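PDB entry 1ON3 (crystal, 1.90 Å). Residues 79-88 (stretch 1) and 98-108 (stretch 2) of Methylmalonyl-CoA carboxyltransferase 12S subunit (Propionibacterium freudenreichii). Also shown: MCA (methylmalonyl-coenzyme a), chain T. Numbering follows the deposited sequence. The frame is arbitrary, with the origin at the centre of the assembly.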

ATOM      1  N   VAL E  79     -25.082  44.773  -6.041  1.00 22.02           N
ATOM      2  CA  VAL E  79     -25.499  44.006  -4.867  1.00 22.63           C
ATOM      3  C   VAL E  79     -25.937  42.679  -5.487  1.00 24.57           C
ATOM      4  O   VAL E  79     -26.919  42.629  -6.232  1.00 21.85           O
ATOM      5  CB  VAL E  79     -26.703  44.656  -4.152  1.00 27.17           C
ATOM      6  CG1 VAL E  79     -27.241  43.714  -3.084  1.00 29.51           C
ATOM      7  CG2 VAL E  79     -26.280  45.979  -3.508  1.00 28.06           C
ATOM      8  N   VAL E  80     -25.204  41.613  -5.188  1.00 23.09           N
ATOM      9  CA  VAL E  80     -25.481  40.297  -5.765  1.00 17.01           C
ATOM     10  C   VAL E  80     -25.582  39.253  -4.655  1.00 19.53           C
ATOM     11  O   VAL E  80     -24.611  38.552  -4.366  1.00 20.89           O
ATOM     12  CB  VAL E  80     -24.328  39.915  -6.733  1.00 18.67           C
ATOM     13  CG1 VAL E  80     -24.714  38.745  -7.606  1.00 15.21           C
ATOM     14  CG2 VAL E  80     -23.952  41.118  -7.586  1.00 19.14           C
ATOM     15  N   PRO E  81     -26.767  39.124  -4.033  1.00 14.86           N
ATOM     16  CA  PRO E  81     -27.006  38.167  -2.940  1.00 17.96           C
ATOM     17  C   PRO E  81     -26.448  36.751  -3.181  1.00 18.07           C
ATOM     18  O   PRO E  81     -26.789  36.109  -4.178  1.00 15.89           O
ATOM     19  CB  PRO E  81     -28.529  38.166  -2.812  1.00 16.42           C
ATOM     20  CG  PRO E  81     -28.906  39.573  -3.220  1.00 19.25           C
ATOM     21  CD  PRO E  81     -28.015  39.816  -4.417  1.00 16.07           C
ATOM     22  N   ALA E  82     -25.606  36.281  -2.257  1.00 15.99           N
ATOM     23  CA  ALA E  82     -24.993  34.948  -2.321  1.00 16.17           C
ATOM     24  C   ALA E  82     -24.200  34.720  -3.604  1.00 16.20           C
ATOM     25  O   ALA E  82     -23.785  33.591  -3.908  1.00 14.28           O
ATOM     26  CB  ALA E  82     -26.083  33.873  -2.189  1.00 12.73           C
ATOM     27  N   ASP E  83     -23.942  35.818  -4.305  1.00 11.35           N
ATOM     28  CA  ASP E  83     -23.285  35.832  -5.612  1.00 12.46           C
ATOM     29  C   ASP E  83     -24.042  34.957  -6.616  1.00 11.50           C
ATOM     30  O   ASP E  83     -23.466  34.431  -7.574  1.00 16.17           O
ATOM     31  CB  ASP E  83     -21.814  35.411  -5.598  1.00 13.49           C
ATOM     32  CG  ASP E  83     -21.057  36.064  -6.741  1.00 15.46           C
ATOM     33  OD1 ASP E  83     -20.067  35.522  -7.276  1.00 15.89           O
ATOM     34  OD2 ASP E  83     -21.498  37.166  -7.113  1.00 15.19           O
ATOM     35  N   GLY E  84     -25.343  34.817  -6.391  1.00 11.81           N
ATOM     36  CA  GLY E  84     -26.169  34.058  -7.304  1.00 15.22           C
ATOM     37  C   GLY E  84     -26.242  32.548  -7.148  1.00 16.96           C
ATOM     38  O   GLY E  84     -26.784  31.894  -8.028  1.00 12.23           O
ATOM     39  N   VAL E  85     -25.688  31.981  -6.076  1.00 13.92           N
ATOM     40  CA  VAL E  85     -25.801  30.532  -5.881  1.00 11.13           C
ATOM     41  C   VAL E  85     -25.997  30.201  -4.401  1.00 14.35           C
ATOM     42  O   VAL E  85     -25.374  30.806  -3.522  1.00 14.95           O
ATOM     43  CB  VAL E  85     -24.563  29.770  -6.428  1.00 12.22           C
ATOM     44  CG1 VAL E  85     -23.370  29.927  -5.475  1.00  8.71           C
ATOM     45  CG2 VAL E  85     -24.911  28.275  -6.619  1.00  8.29           C
ATOM     46  N   VAL E  86     -26.901  29.266  -4.125  1.00 12.73           N
ATOM     47  CA  VAL E  86     -27.185  28.850  -2.751  1.00 13.45           C
ATOM     48  C   VAL E  86     -26.530  27.490  -2.593  1.00 14.13           C
ATOM     49  O   VAL E  86     -26.861  26.558  -3.322  1.00 12.23           O
ATOM     50  CB  VAL E  86     -28.706  28.741  -2.502  1.00 11.84           C
ATOM     51  CG1 VAL E  86     -28.972  28.421  -1.027  1.00 11.34           C
ATOM     52  CG2 VAL E  86     -29.387  30.055  -2.885  1.00 13.61           C
ATOM     53  N   THR E  87     -25.601  27.393  -1.646  1.00 13.41           N
ATOM     54  CA  THR E  87     -24.839  26.174  -1.420  1.00 10.17           C
ATOM     55  C   THR E  87     -24.862  25.691   0.026  1.00 17.22           C
ATOM     56  O   THR E  87     -24.899  26.485   0.972  1.00 14.31           O
ATOM     57  CB  THR E  87     -23.373  26.390  -1.806  1.00 15.08           C
ATOM     58  OG1 THR E  87     -22.833  27.444  -1.002  1.00 12.13           O
ATOM     59  CG2 THR E  87     -23.241  26.781  -3.287  1.00 10.69           C
ATOM     60  N   GLY E  88     -24.819  24.376   0.202  1.00 15.26           N
ATOM     61  CA  GLY E  88     -24.826  23.854   1.551  1.00 17.06           C
ATOM     62  C   GLY E  88     -24.927  22.352   1.639  1.00 16.71           C
ATOM     63  O   GLY E  88     -24.733  21.638   0.650  1.00 14.24           O
ATOM     64  N   HIS E  98     -24.603  17.176  -0.407  1.00  9.76           N
ATOM     65  CA  HIS E  98     -24.164  18.558  -0.577  1.00  9.56           C
ATOM     66  C   HIS E  98     -24.836  19.019  -1.868  1.00 13.74           C
ATOM     67  O   HIS E  98     -24.993  18.230  -2.804  1.00 10.98           O
ATOM     68  CB  HIS E  98     -22.643  18.656  -0.684  1.00 12.65           C
ATOM     69  CG  HIS E  98     -21.950  18.470   0.627  1.00 16.11           C
ATOM     70  ND1 HIS E  98     -21.742  17.227   1.194  1.00 15.03           N
ATOM     71  CD2 HIS E  98     -21.494  19.375   1.525  1.00 14.32           C
ATOM     72  CE1 HIS E  98     -21.188  17.379   2.386  1.00 18.55           C
ATOM     73  NE2 HIS E  98     -21.031  18.674   2.611  1.00 13.51           N
ATOM     74  N   ALA E  99     -25.230  20.287  -1.931  1.00 12.06           N
ATOM     75  CA  ALA E  99     -25.943  20.776  -3.112  1.00  8.10           C
ATOM     76  C   ALA E  99     -25.697  22.247  -3.403  1.00 12.81           C
ATOM     77  O   ALA E  99     -25.289  23.007  -2.520  1.00 13.15           O
ATOM     78  CB  ALA E  99     -27.441  20.543  -2.923  1.00 10.98           C
ATOM     79  N   ALA E 100     -25.940  22.629  -4.655  1.00 11.11           N
ATOM     80  CA  ALA E 100     -25.795  24.011  -5.099  1.00 11.08           C
ATOM     81  C   ALA E 100     -27.034  24.328  -5.926  1.00 14.99           C
ATOM     82  O   ALA E 100     -27.586  23.454  -6.604  1.00 12.29           O
ATOM     83  CB  ALA E 100     -24.545  24.176  -5.941  1.00  8.26           C
ATOM     84  N   SER E 101     -27.482  25.575  -5.882  1.00 10.38           N
ATOM     85  CA  SER E 101     -28.682  25.934  -6.626  1.00 10.17           C
ATOM     86  C   SER E 101     -28.513  27.360  -7.129  1.00 10.08           C
ATOM     87  O   SER E 101     -28.450  28.295  -6.333  1.00 14.39           O
ATOM     88  CB  SER E 101     -29.900  25.807  -5.702  1.00 10.58           C
ATOM     89  OG  SER E 101     -31.126  25.938  -6.396  1.00 12.26           O
ATOM     90  N   GLN E 102     -28.409  27.516  -8.444  1.00 12.87           N
ATOM     91  CA  GLN E 102     -28.226  28.839  -9.041  1.00 14.91           C
ATOM     92  C   GLN E 102     -29.493  29.666  -8.971  1.00 17.04           C
ATOM     93  O   GLN E 102     -30.604  29.156  -9.161  1.00 15.20           O
ATOM     94  CB  GLN E 102     -27.764  28.717 -10.500  1.00 11.68           C
ATOM     95  CG  GLN E 102     -26.307  28.302 -10.630  1.00 18.62           C
ATOM     96  CD  GLN E 102     -25.836  28.215 -12.070  1.00 20.95           C
ATOM     97  OE1 GLN E 102     -26.494  27.603 -12.906  1.00 13.78           O
ATOM     98  NE2 GLN E 102     -24.681  28.812 -12.360  1.00 14.70           N
ATOM     99  N   ASP E 103     -29.304  30.958  -8.711  1.00 16.74           N
ATOM    100  CA  ASP E 103     -30.407  31.891  -8.581  1.00 14.49           C
ATOM    101  C   ASP E 103     -30.451  32.805  -9.801  1.00 17.37           C
ATOM    102  O   ASP E 103     -29.723  33.804  -9.881  1.00 14.53           O
ATOM    103  CB  ASP E 103     -30.230  32.721  -7.307  1.00 13.90           C
ATOM    104  CG  ASP E 103     -31.428  33.593  -7.012  1.00 17.72           C
ATOM    105  OD1 ASP E 103     -32.336  33.665  -7.862  1.00 18.39           O
ATOM    106  OD2 ASP E 103     -31.459  34.211  -5.930  1.00 17.74           O
ATOM    107  N   PHE E 104     -31.307  32.447 -10.753  1.00 12.17           N
ATOM    108  CA  PHE E 104     -31.464  33.226 -11.971  1.00 14.89           C
ATOM    109  C   PHE E 104     -31.951  34.666 -11.718  1.00 14.06           C
ATOM    110  O   PHE E 104     -31.720  35.544 -12.545  1.00 15.02           O
ATOM    111  CB  PHE E 104     -32.446  32.524 -12.912  1.00 13.85           C
ATOM    112  CG  PHE E 104     -32.538  33.163 -14.267  1.00 16.58           C
ATOM    113  CD1 PHE E 104     -31.531  32.968 -15.209  1.00 12.30           C
ATOM    114  CD2 PHE E 104     -33.601  34.012 -14.581  1.00 19.14           C
ATOM    115  CE1 PHE E 104     -31.567  33.603 -16.437  1.00 19.04           C
ATOM    116  CE2 PHE E 104     -33.649  34.659 -15.813  1.00 23.91           C
ATOM    117  CZ  PHE E 104     -32.628  34.455 -16.743  1.00 20.79           C
ATOM    118  N   THR E 105     -32.629  34.912 -10.598  1.00 17.22           N
ATOM    119  CA  THR E 105     -33.122  36.269 -10.298  1.00 17.61           C
ATOM    120  C   THR E 105     -31.988  37.235  -9.966  1.00 21.13           C
ATOM    121  O   THR E 105     -32.201  38.444  -9.844  1.00 21.45           O
ATOM    122  CB  THR E 105     -34.112  36.290  -9.100  1.00 21.46           C
ATOM    123  OG1 THR E 105     -33.399  36.078  -7.873  1.00 16.29           O
ATOM    124  CG2 THR E 105     -35.180  35.216  -9.270  1.00 16.23           C
ATOM    125  N   VAL E 106     -30.781  36.697  -9.818  1.00 18.76           N
ATOM    126  CA  VAL E 106     -29.622  37.518  -9.504  1.00 17.51           C
ATOM    127  C   VAL E 106     -28.675  37.568 -10.705  1.00 17.27           C
ATOM    128  O   VAL E 106     -27.939  36.616 -10.980  1.00 16.56           O
ATOM    129  CB  VAL E 106     -28.910  36.966  -8.253  1.00 16.83           C
ATOM    130  CG1 VAL E 106     -27.594  37.675  -8.040  1.00 16.87           C
ATOM    131  CG2 VAL E 106     -29.822  37.141  -7.035  1.00 16.91           C
ATOM    132  N   MET E 107     -28.717  38.679 -11.434  1.00 16.07           N
ATOM    133  CA  MET E 107     -27.876  38.854 -12.617  1.00 14.82           C
ATOM    134  C   MET E 107     -27.978  37.656 -13.573  1.00 18.38           C
ATOM    135  O   MET E 107     -26.974  37.150 -14.086  1.00 17.04           O
ATOM    136  CB  MET E 107     -26.420  39.087 -12.199  1.00 18.86           C
ATOM    137  CG  MET E 107     -26.145  40.467 -11.580  1.00 16.78           C
ATOM    138  SD  MET E 107     -24.360  40.843 -11.371  1.00 19.63           S
ATOM    139  CE  MET E 107     -23.834  41.233 -13.063  1.00 14.40           C
ATOM    140  N   GLY E 108     -29.206  37.212 -13.821  1.00 19.75           N
ATOM    141  CA  GLY E 108     -29.418  36.085 -14.714  1.00 19.65           C
ATOM    142  C   GLY E 108     -28.698  34.812 -14.307  1.00 19.55           C
ATOM    143  O   GLY E 108     -28.392  33.964 -15.153  1.00 18.58           O
TER
HETATM  144  C8  MCA T4005     -27.593  36.901 -18.588  1.00 26.78           C
HETATM  145  N9  MCA T4005     -27.343  38.087 -17.891  1.00 26.50           N
HETATM  146  C4  MCA T4005     -25.963  38.147 -17.799  1.00 25.32           C
HETATM  147  C5  MCA T4005     -25.489  36.983 -18.449  1.00 23.13           C
HETATM  148  N7  MCA T4005     -26.532  36.218 -18.938  1.00 27.11           N
HETATM  149  N3  MCA T4005     -25.178  39.130 -17.195  1.00 24.33           N
HETATM  150  C2  MCA T4005     -23.830  38.859 -17.294  1.00 26.44           C
HETATM  151  N1  MCA T4005     -23.257  37.765 -17.900  1.00 20.20           N
HETATM  152  C6  MCA T4005     -24.062  36.795 -18.492  1.00 24.32           C
HETATM  153  N6  MCA T4005     -23.462  35.746 -19.064  1.00 22.38           N
HETATM  154  C1' MCA T4005     -28.174  39.033 -17.372  1.00 28.98           C
HETATM  155  C2' MCA T4005     -28.846  39.794 -18.519  1.00 31.38           C
HETATM  156  O2' MCA T4005     -28.042  40.849 -18.969  1.00 31.99           O
HETATM  157  C3' MCA T4005     -30.163  40.178 -17.892  1.00 33.99           C
HETATM  158  O3' MCA T4005     -30.019  41.413 -17.212  1.00 36.81           O
HETATM  159  C4' MCA T4005     -30.525  39.029 -16.932  1.00 32.66           C
HETATM  160  O4' MCA T4005     -29.222  38.392 -16.642  1.00 29.91           O
HETATM  161  C5' MCA T4005     -31.440  37.863 -17.482  1.00 36.16           C
HETATM  162  O5' MCA T4005     -31.678  38.105 -18.640  1.00 39.16           O
HETATM  163  P1  MCA T4005     -32.543  38.270 -19.713  1.00 41.19           P
HETATM  164  O11 MCA T4005     -31.940  38.651 -20.881  1.00 41.47           O
HETATM  165  O12 MCA T4005     -33.296  39.162 -19.064  1.00 44.18           O
HETATM  166  O6  MCA T4005     -33.313  36.902 -20.180  1.00 41.27           O
HETATM  167  P2  MCA T4005     -33.866  35.812 -20.709  1.00 39.96           P
HETATM  168  O21 MCA T4005     -34.444  36.672 -21.629  1.00 33.06           O
HETATM  169  O22 MCA T4005     -34.517  34.861 -19.899  1.00 37.61           O
HETATM  170  O7  MCA T4005     -32.644  35.119 -21.479  1.00 32.22           O
HETATM  171  CPB MCA T4005     -31.631  34.743 -20.954  1.00 28.92           C
HETATM  172  CPA MCA T4005     -30.414  34.130 -21.625  1.00 30.41           C
HETATM  173  CP7 MCA T4005     -29.792  35.481 -22.046  1.00 28.74           C
HETATM  174  CP9 MCA T4005     -30.774  33.070 -22.693  1.00 31.15           C
HETATM  175  CP8 MCA T4005     -29.587  33.421 -20.523  1.00 29.07           C
HETATM  176  OP3 MCA T4005     -29.548  36.245 -21.097  1.00 21.39           O
HETATM  177  CP6 MCA T4005     -28.561  35.543 -22.749  1.00 30.61           C
HETATM  178  OP2 MCA T4005     -28.464  34.874 -23.842  1.00 30.36           O
HETATM  179  NP2 MCA T4005     -27.434  36.325 -22.199  1.00 29.75           N
HETATM  180  CP5 MCA T4005     -26.151  35.804 -22.534  1.00 32.11           C
HETATM  181  CP4 MCA T4005     -25.420  34.612 -22.833  1.00 30.40           C
HETATM  182  CP3 MCA T4005     -23.978  34.496 -22.967  1.00 28.58           C
HETATM  183  OP1 MCA T4005     -23.609  35.436 -23.873  1.00 23.40           O
HETATM  184  NP1 MCA T4005     -22.914  33.653 -22.406  1.00 26.10           N
HETATM  185  CP2 MCA T4005     -21.624  34.023 -22.919  1.00 33.50           C
HETATM  186  CP1 MCA T4005     -20.634  33.242 -22.165  1.00 32.44           C
HETATM  187  P3  MCA T4005     -30.914  42.560 -16.441  1.00 42.31           P
HETATM  188  O31 MCA T4005     -31.525  42.906 -17.765  1.00 38.68           O
HETATM  189  O32 MCA T4005     -29.972  43.619 -15.950  1.00 44.08           O
HETATM  190  O33 MCA T4005     -31.978  42.142 -15.457  1.00 40.06           O
HETATM  191  S   MCA T4005     -19.162  33.456 -22.530  1.00 22.29           S
HETATM  192  CS1 MCA T4005     -19.002  32.320 -21.363  1.00 21.15           C
HETATM  193  OS1 MCA T4005     -19.801  31.689 -20.615  1.00 15.98           O
HETATM  194  CS2 MCA T4005     -18.197  31.281 -21.854  1.00 18.10           C
HETATM  195  CS3 MCA T4005     -17.083  31.018 -21.188  1.00 19.20           C
HETATM  196  CS4 MCA T4005     -18.282  30.209 -22.981  1.00 19.62           C
HETATM  197  OS4 MCA T4005     -17.273  29.710 -23.483  1.00 18.80           O
HETATM  198  OS5 MCA T4005     -19.419  29.914 -23.325  1.00 20.19           O
HETATM  199  O   HOH W   1     -29.056  34.262  -4.473  1.00 18.15           O

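Two stretches of one chain pair as antiparallel strands and then continue into loops that pack through side chains. Strands 85-88 and 98-102 run at 171° to each other, their axes approaching to 4.5 Å, and the two stretches bury 574 Å² between them. V86 and S101 form a hydrogen-bonded pair, V86 N to S101 O at 2.9 Å and S101 N to V86 O at 2.8 Å; the second is the more bent, with 131° at the hydrogen. G88 and A99 repeat the pattern, G88 N to A99 O at 3.1 Å and A99 N to G88 O at 3.0 Å. Between them lies the non-hydrogen-bonded pair T87-A100, where CA atoms come within 4.4 Å and CA-H groups face carbonyls instead: T87 CA lies 3.4 Å from A99 O, and A100 CA 3.3 Å from V86 O. One residue beyond the V85-Q102 pair, D103 N donates to G84 O at 2.8 Å and 167°, extending the ladder into the loop.

Side chains of V85, T87, A100 and Q102 share one face of the sheet. V85 adopts p (76°), and its CG2 lies 4.2 Å from A100 CB and 4.2 Å from Q102 CG, so one methyl touches both neighbours. T87, also p (60°), sets CG2 3.9 Å from A100 CB, while its hydroxyl is hydrogen-bonded elsewhere in the structure. Q102 is m, t along its first two torsions; its aliphatic CG meets V85 and its amide finds partners elsewhere. The other face carries V86 and S101, both t, and A99; G88 adds no side chain there.

Before the strand, the chain turns tightly: D83 N bonds to V80 O at 2.8 Å and G84 N to P81 O at 2.9 Å. G84 has phi/psi of 84/9, where a CB would be jammed against the preceding carbonyl oxygen. Its bare CA sits 4.0 Å from V106 CG1.

V106, t at 171°, points toward stretch 1 and loses 73 Å² to it, the largest share of any residue here. Its CG1 meets V80 CG1 at 3.1 Å, a very short approach for two methyl carbons, and its CG2 reaches P81 CD at 4.2 Å. V80 is also t (-166°); its CG2 lies 3.8 Å from M107 SD, an apolar contact for the thioether of a side chain in m, t, p.

A type I turn from D103 to V106, closed by V106 N to D103 O at 3.1 Å, brings V106 back to this cluster. D103 is t (-173°), which lets OD1 accept from T105 N at 3.0 Å and from T105 OG1 at 2.6 Å, the latter with T105 in p. D103 OD2 is bridged to P81 O by a water that donates to both, at 2.8 Å from OD2 and 2.9 Å from P81 O. F104 instead points away, its CZ 3.7 Å from MCA C5'. At G108, CA approaches MCA O4' to 3.0 Å; a CB would clash with that oxygen.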